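PDB 2PFE: alkaline serine protease from Thermobifida fusca, which probably cleaves peptide bonds within proteins as a secreted chymotrypsin-fold serine endopeptidase related to alpha-lytic protease, seen here as its protease domain. Local coordinates for residues V125-G137 against G159-P171. Residues are numbered along the deposited sequence; the frame is centred on the assembly and turned at random. Where two conformers were deposited one is given.
Sequences VTGLTRTTACAEG and GDCRSGGITFFQP. With AES (4-(2-aminoethyl)benzenesulfonyl fluoride), chain D.
Thr129 and Phe169 form a hydrogen-bonded pair between strands 128-131 and 164-171, which run antiparallel with axes 148° apart and 4.6 Å at closest approach; Thr129 N to Phe169 O is 2.9 Å and nearly straight (176°). Thr131 and Thr167 repeat it two residues on, and Arg130 and Phe168 make the non-hydrogen-bonded pair between them. On the face of Thr129 and Phe169, Thr129 CB sits over the centre of the Phe169 ring, 3.6 Å from its centroid, a CH-pi contact, while Trp144 also meets this ring. On the other face, Arg130 CB and CG run alongside the Phe168 ring, and Arg130 NE hydrogen-bonds Gln112 OE1. These neighbouring strands belong to the C-terminal beta-barrel of the chymotrypsin fold. Beyond Thr131 the regular strand pairing stops: a water bridges Thr132 O and Gly165 N, and in the conformer given here Thr167 OG1 donates to Ala133 O from above the carbonyl plane. The Cys134–Cys161 disulfide then ties the two loops together. Next to it Glu136, extended beyond CG, reaches Cys161 N with the anti lone pair of OE2 (2.8 Å). Ala135 O and Gly159 O line the pocket holding the AES inhibitor, whose amine N8 makes a weak hydrogen bond to Gly159 O.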
ATOM      1  N   VAL A 125       0.410 -12.997 -10.093  1.00  3.96           N
ATOM      2  CA  VAL A 125       0.802 -11.589 -10.086  1.00  4.67           C
ATOM      3  C   VAL A 125       2.303 -11.498 -10.348  1.00  5.11           C
ATOM      4  O   VAL A 125       3.094 -12.242  -9.755  1.00  4.53           O
ATOM      5  CB  VAL A 125       0.459 -10.892  -8.749  1.00  4.61           C
ATOM      6  CG1 VAL A 125       1.014  -9.475  -8.730  1.00  6.10           C
ATOM      7  CG2 VAL A 125      -1.042 -10.837  -8.568  1.00  4.22           C
ATOM      8  N   THR A 126       2.685 -10.586 -11.243  1.00  4.36           N
ATOM      9  CA  THR A 126       4.094 -10.402 -11.632  1.00  4.33           C
ATOM     10  C   THR A 126       4.609  -9.042 -11.141  1.00  3.86           C
ATOM     11  O   THR A 126       3.827  -8.208 -10.670  1.00  4.16           O
ATOM     12  CB  THR A 126       4.276 -10.494 -13.180  1.00  4.31           C
ATOM     13  OG1 THR A 126       3.661  -9.364 -13.803  1.00  5.64           O
ATOM     14  CG2 THR A 126       3.672 -11.779 -13.746  1.00  5.00           C
ATOM     15  N   GLY A 127       5.921  -8.816 -11.273  1.00  3.53           N
ATOM     16  CA  GLY A 127       6.490  -7.494 -10.984  1.00  3.84           C
ATOM     17  C   GLY A 127       6.631  -7.126  -9.511  1.00  3.46           C
ATOM     18  O   GLY A 127       6.851  -5.968  -9.187  1.00  4.03           O
ATOM     19  N   LEU A 128       6.499  -8.106  -8.615  1.00  3.17           N
ATOM     20  CA  LEU A 128       6.520  -7.838  -7.178  1.00  4.01           C
ATOM     21  C   LEU A 128       7.924  -7.813  -6.605  1.00  3.69           C
ATOM     22  O   LEU A 128       8.833  -8.476  -7.083  1.00  4.31           O
ATOM     23  CB  LEU A 128       5.709  -8.882  -6.439  1.00  4.79           C
ATOM     24  CG  LEU A 128       4.218  -8.949  -6.780  1.00  4.27           C
ATOM     25  CD1 LEU A 128       3.555 -10.108  -6.046  1.00  7.12           C
ATOM     26  CD2 LEU A 128       3.529  -7.631  -6.511  1.00  7.65           C
ATOM     27  N   THR A 129       8.076  -7.068  -5.519  1.00  3.13           N
ATOM     28  CA  THR A 129       9.344  -7.034  -4.803  1.00  3.22           C
ATOM     29  C   THR A 129       9.231  -7.840  -3.521  1.00  3.61           C
ATOM     30  O   THR A 129       8.349  -7.568  -2.713  1.00  3.56           O
ATOM     31  CB  THR A 129       9.728  -5.579  -4.477  1.00  3.09           C
ATOM     32  OG1 THR A 129       9.889  -4.866  -5.710  1.00  4.01           O
ATOM     33  CG2 THR A 129      11.040  -5.516  -3.677  1.00  3.93           C
ATOM     34  N   ARG A 130      10.102  -8.836  -3.374  1.00  3.48           N
ATOM     35  CA  ARG A 130      10.148  -9.699  -2.193  1.00  3.03           C
ATOM     36  C   ARG A 130      11.004  -9.047  -1.112  1.00  3.67           C
ATOM     37  O   ARG A 130      12.093  -8.520  -1.403  1.00  3.40           O
ATOM     38  CB  ARG A 130      10.700 -11.089  -2.568  1.00  2.63           C
ATOM     39  CG  ARG A 130      10.721 -12.022  -1.414  1.00  4.80           C
ATOM     40  CD  ARG A 130      11.230 -13.382  -1.832  1.00  5.70           C
ATOM     41  NE  ARG A 130      12.698 -13.461  -1.793  1.00  9.64           N
ATOM     42  CZ  ARG A 130      13.476 -13.852  -2.803  1.00  8.94           C
ATOM     43  NH1 ARG A 130      12.966 -14.201  -3.980  1.00 10.10           N
ATOM     44  NH2 ARG A 130      14.786 -13.899  -2.640  1.00  8.84           N
ATOM     45  N   THR A 131      10.512  -9.067   0.124  1.00  3.24           N
ATOM     46  CA  THR A 131      11.272  -8.575   1.270  1.00  3.33           C
ATOM     47  C   THR A 131      11.227  -9.566   2.423  1.00  3.16           C
ATOM     48  O   THR A 131      10.378 -10.452   2.467  1.00  3.48           O
ATOM     49  CB  THR A 131      10.740  -7.218   1.813  1.00  3.87           C
ATOM     50  OG1 THR A 131       9.661  -7.441   2.733  1.00  5.89           O
ATOM     51  CG2 THR A 131      10.260  -6.288   0.678  1.00  4.95           C
ATOM     52  N   THR A 132      12.111  -9.350   3.391  1.00  3.33           N
ATOM     53  CA  THR A 132      12.115 -10.141   4.601  1.00  3.95           C
ATOM     54  C   THR A 132      11.214  -9.607   5.718  1.00  4.64           C
ATOM     55  O   THR A 132      11.213 -10.197   6.797  1.00  4.81           O
ATOM     56  CB  THR A 132      13.519 -10.218   5.189  1.00  3.73           C
ATOM     57  OG1 THR A 132      13.953  -8.886   5.525  1.00  4.02           O
ATOM     58  CG2 THR A 132      14.506 -10.922   4.220  1.00  4.84           C
ATOM     59  N   ALA A 133      10.471  -8.509   5.491  1.00  4.66           N
ATOM     60  CA  ALA A 133       9.519  -8.029   6.485  1.00  5.27           C
ATOM     61  C   ALA A 133       8.308  -8.940   6.597  1.00  5.51           C
ATOM     62  O   ALA A 133       7.961  -9.609   5.626  1.00  5.44           O
ATOM     63  CB  ALA A 133       9.076  -6.614   6.135  1.00  4.45           C
ATOM     64  N   CYS A 134       7.676  -8.973   7.772  0.90  5.20           N
ATOM     65  CA  CYS A 134       6.469  -9.781   7.968  0.90  5.83           C
ATOM     66  C   CYS A 134       5.209  -8.936   7.776  0.90  5.41           C
ATOM     67  O   CYS A 134       5.264  -7.708   7.837  0.90  5.66           O
ATOM     68  CB  CYS A 134       6.463 -10.390   9.365  0.90  6.57           C
ATOM     69  SG  CYS A 134       6.414  -9.113  10.700  0.90  8.39           S
ATOM     70  N   ALA A 135       4.076  -9.605   7.571  1.00  4.88           N
ATOM     71  CA  ALA A 135       2.781  -8.937   7.474  1.00  5.30           C
ATOM     72  C   ALA A 135       1.704  -9.937   7.831  1.00  4.76           C
ATOM     73  O   ALA A 135       1.940 -11.155   7.796  1.00  5.99           O
ATOM     74  CB  ALA A 135       2.531  -8.390   6.055  1.00  4.97           C
ATOM     75  N   GLU A 136       0.510  -9.420   8.109  1.00  4.34           N
ATOM     76  CA  GLU A 136      -0.658 -10.253   8.385  1.00  4.04           C
ATOM     77  C   GLU A 136      -1.898  -9.673   7.713  1.00  4.04           C
ATOM     78  O   GLU A 136      -1.905  -8.509   7.278  1.00  3.81           O
ATOM     79  CB  GLU A 136      -0.874 -10.383   9.897  1.00  2.87           C
ATOM     80  CG  GLU A 136       0.266 -11.081  10.612  1.00  4.85           C
ATOM     81  CD  GLU A 136       0.108 -11.069  12.100  1.00  7.11           C
ATOM     82  OE1 GLU A 136      -1.020 -10.758  12.564  1.00  6.24           O
ATOM     83  OE2 GLU A 136       1.109 -11.372  12.804  1.00  6.79           O
ATOM     84  N   GLY A 137      -2.971 -10.462   7.675  1.00  3.93           N
ATOM     85  CA  GLY A 137      -4.189 -10.015   7.028  1.00  4.81           C
ATOM     86  C   GLY A 137      -4.617  -8.695   7.660  1.00  3.39           C
ATOM     87  O   GLY A 137      -4.522  -8.520   8.882  1.00  4.36           O
ATOM     88  N   GLY A 159       3.376 -16.448   6.263  1.00  8.20           N
ATOM     89  CA  GLY A 159       3.794 -16.389   7.650  1.00  8.62           C
ATOM     90  C   GLY A 159       3.042 -15.311   8.396  1.00  8.46           C
ATOM     91  O   GLY A 159       1.903 -14.973   8.053  1.00  9.98           O
ATOM     92  N   ASP A 160       3.662 -14.773   9.438  1.00  7.50           N
ATOM     93  CA  ASP A 160       3.012 -13.741  10.246  1.00  7.64           C
ATOM     94  C   ASP A 160       4.080 -12.969  10.973  1.00  6.68           C
ATOM     95  O   ASP A 160       5.279 -13.249  10.787  1.00  6.62           O
ATOM     96  CB  ASP A 160       1.973 -14.355  11.212  1.00  7.87           C
ATOM     97  CG  ASP A 160       2.591 -15.226  12.301  1.00  9.87           C
ATOM     98  OD1 ASP A 160       3.759 -15.011  12.704  1.00 10.00           O
ATOM     99  OD2 ASP A 160       1.866 -16.126  12.779  1.00 14.52           O
ATOM    100  N   CYS A 161       3.670 -12.017  11.816  1.00  7.01           N
ATOM    101  CA  CYS A 161       4.644 -11.248  12.578  1.00  7.86           C
ATOM    102  C   CYS A 161       5.014 -11.813  13.940  1.00  8.98           C
ATOM    103  O   CYS A 161       5.868 -11.255  14.629  1.00 10.51           O
ATOM    104  CB  CYS A 161       4.214  -9.791  12.700  1.00  7.80           C
ATOM    105  SG  CYS A 161       4.418  -8.915  11.156  1.00  6.48           S
ATOM    106  N   ARG A 162       4.371 -12.899  14.342  1.00  9.18           N
ATOM    107  CA  ARG A 162       4.767 -13.536  15.583  1.00 10.46           C
ATOM    108  C   ARG A 162       6.022 -14.377  15.356  1.00 10.22           C
ATOM    109  O   ARG A 162       6.997 -14.279  16.099  1.00 10.91           O
ATOM    110  CB  ARG A 162       3.646 -14.404  16.115  1.00 10.45           C
ATOM    111  CG  ARG A 162       3.923 -14.935  17.503  1.00 13.21           C
ATOM    112  CD  ARG A 162       2.720 -15.696  18.033  1.00 16.92           C
ATOM    113  NE  ARG A 162       2.444 -16.902  17.255  1.00 18.38           N
ATOM    114  CZ  ARG A 162       1.616 -17.869  17.643  1.00 20.25           C
ATOM    115  NH1 ARG A 162       0.973 -17.777  18.804  1.00 21.29           N
ATOM    116  NH2 ARG A 162       1.437 -18.935  16.871  1.00 21.50           N
ATOM    117  N   SER A 163       5.990 -15.199  14.313  1.00  9.70           N
ATOM    118  CA  SER A 163       7.097 -16.107  14.040  1.00  9.38           C
ATOM    119  C   SER A 163       7.912 -15.682  12.813  1.00  8.70           C
ATOM    120  O   SER A 163       9.019 -16.185  12.581  1.00  9.03           O
ATOM    121  CB  SER A 163       6.566 -17.534  13.906  1.00  9.74           C
ATOM    122  OG  SER A 163       5.952 -17.964  15.115  1.00 11.73           O
ATOM    123  N   GLY A 164       7.399 -14.718  12.055  1.00  7.06           N
ATOM    124  CA  GLY A 164       8.110 -14.254  10.869  1.00  6.63           C
ATOM    125  C   GLY A 164       7.533 -14.778   9.564  1.00  5.20           C
ATOM    126  O   GLY A 164       6.675 -15.652   9.539  1.00  5.28           O
ATOM    127  N   GLY A 165       8.046 -14.218   8.484  1.00  5.12           N
ATOM    128  CA  GLY A 165       7.621 -14.594   7.152  1.00  5.95           C
ATOM    129  C   GLY A 165       8.345 -13.797   6.094  1.00  6.36           C
ATOM    130  O   GLY A 165       9.435 -13.241   6.334  1.00  7.71           O
ATOM    131  N   ILE A 166       7.755 -13.783   4.905  1.00  5.84           N
ATOM    132  CA  ILE A 166       8.233 -12.935   3.832  1.00  6.96           C
ATOM    133  C   ILE A 166       7.030 -12.182   3.298  1.00  6.18           C
ATOM    134  O   ILE A 166       5.877 -12.610   3.468  1.00  7.06           O
ATOM    135  CB  ILE A 166       8.953 -13.706   2.693  1.00  6.96           C
ATOM    136  CG1 ILE A 166       7.969 -14.568   1.905  1.00  9.13           C
ATOM    137  CG2 ILE A 166      10.161 -14.525   3.214  1.00  7.40           C
ATOM    138  CD1 ILE A 166       8.509 -15.097   0.562  1.00  9.18           C
ATOM    139  N   THR A 167       7.288 -11.056   2.650  1.00  5.17           N
ATOM    140  CA  THR A 167       6.200 -10.219   2.166  1.00  5.96           C
ATOM    141  C   THR A 167       6.594  -9.618   0.859  1.00  6.38           C
ATOM    142  O   THR A 167       7.729  -9.180   0.697  1.00 10.11           O
ATOM    143  CB  THR A 167       6.012  -9.055   3.103  1.00  6.26           C
ATOM    144  OG1 THR A 167       7.341  -8.547   3.340  0.70  6.29           O
ATOM    145  CG2 THR A 167       5.326  -9.519   4.362  0.70  7.25           C
ATOM    146  N   PHE A 168       5.615  -9.522  -0.018  1.00  4.42           N
ATOM    147  CA  PHE A 168       5.753  -8.954  -1.352  1.00  3.03           C
ATOM    148  C   PHE A 168       5.045  -7.602  -1.412  1.00  3.21           C
ATOM    149  O   PHE A 168       3.921  -7.466  -0.920  1.00  4.20           O
ATOM    150  CB  PHE A 168       5.142  -9.905  -2.391  1.00  3.48           C
ATOM    151  CG  PHE A 168       5.853 -11.201  -2.485  1.00  4.15           C
ATOM    152  CD1 PHE A 168       5.476 -12.294  -1.709  1.00  6.71           C
ATOM    153  CD2 PHE A 168       6.921 -11.324  -3.345  1.00  4.34           C
ATOM    154  CE1 PHE A 168       6.173 -13.518  -1.823  1.00  8.12           C
ATOM    155  CE2 PHE A 168       7.611 -12.528  -3.478  1.00  6.10           C
ATOM    156  CZ  PHE A 168       7.259 -13.607  -2.716  1.00  5.90           C
ATOM    157  N   PHE A 169       5.672  -6.639  -2.075  1.00  3.38           N
ATOM    158  CA  PHE A 169       5.014  -5.384  -2.397  1.00  3.79           C
ATOM    159  C   PHE A 169       4.897  -5.099  -3.895  1.00  4.92           C
ATOM    160  O   PHE A 169       5.759  -5.486  -4.673  1.00  4.30           O
ATOM    161  CB  PHE A 169       5.583  -4.193  -1.582  1.00  2.85           C
ATOM    162  CG  PHE A 169       6.962  -3.699  -1.974  1.00  3.29           C
ATOM    163  CD1 PHE A 169       7.141  -2.913  -3.111  1.00  3.93           C
ATOM    164  CD2 PHE A 169       8.061  -3.892  -1.107  1.00  3.41           C
ATOM    165  CE1 PHE A 169       8.384  -2.365  -3.407  1.00  4.63           C
ATOM    166  CE2 PHE A 169       9.299  -3.352  -1.394  1.00  4.11           C
ATOM    167  CZ  PHE A 169       9.470  -2.571  -2.547  1.00  3.26           C
ATOM    168  N   GLN A 170       3.808  -4.410  -4.238  1.00  4.04           N
ATOM    169  CA  GLN A 170       3.601  -3.852  -5.571  1.00  3.52           C
ATOM    170  C   GLN A 170       4.329  -2.510  -5.573  1.00  4.35           C
ATOM    171  O   GLN A 170       3.968  -1.629  -4.815  1.00  3.75           O
ATOM    172  CB  GLN A 170       2.085  -3.673  -5.777  1.00  4.33           C
ATOM    173  CG  GLN A 170       1.680  -2.657  -6.818  1.00  3.41           C
ATOM    174  CD  GLN A 170       2.099  -3.069  -8.222  1.00  4.25           C
ATOM    175  OE1 GLN A 170       2.910  -2.395  -8.870  1.00  6.94           O
ATOM    176  NE2 GLN A 170       1.569  -4.195  -8.691  1.00  4.09           N
ATOM    177  N   PRO A 171       5.377  -2.351  -6.398  1.00  3.63           N
ATOM    178  CA  PRO A 171       6.088  -1.073  -6.480  1.00  4.74           C
ATOM    179  C   PRO A 171       5.147   0.104  -6.787  1.00  4.37           C
ATOM    180  O   PRO A 171       4.154  -0.040  -7.531  1.00  4.41           O
ATOM    181  CB  PRO A 171       7.130  -1.305  -7.591  1.00  4.78           C
ATOM    182  CG  PRO A 171       7.368  -2.794  -7.511  1.00  3.96           C
ATOM    183  CD  PRO A 171       5.993  -3.372  -7.262  1.00  4.31           C
TER
HETATM  184  C3  AES D1002      -1.788 -12.096   4.499  1.00 19.87           C
HETATM  185  C2  AES D1002      -2.210 -10.942   3.832  1.00 20.34           C
HETATM  186  C1  AES D1002      -1.276  -9.955   3.516  1.00 19.84           C
HETATM  187  S   AES D1002      -1.701  -8.446   2.707  1.00 18.07           S
HETATM  188  O1S AES D1002      -1.088  -8.295   1.348  1.00 15.69           O
HETATM  189  O2S AES D1002      -0.815  -7.368   3.824  1.00 20.38           O
HETATM  190  C6  AES D1002       0.059 -10.109   3.892  1.00 19.69           C
HETATM  191  C5  AES D1002       0.478 -11.259   4.549  1.00 19.73           C
HETATM  192  C4  AES D1002      -0.439 -12.256   4.864  1.00 20.15           C
HETATM  193  C7  AES D1002       0.096 -13.485   5.588  1.00 21.57           C
HETATM  194  C8  AES D1002      -0.797 -14.711   5.415  1.00 23.83           C
HETATM  195  N8  AES D1002      -0.012 -15.929   5.484  1.00 26.10           N
HETATM  196  O   HOH W   1       9.894 -11.726   8.868  1.00  7.19           O
HETATM  197  O   HOH W   2       4.759 -12.192   6.342  1.00 12.01           O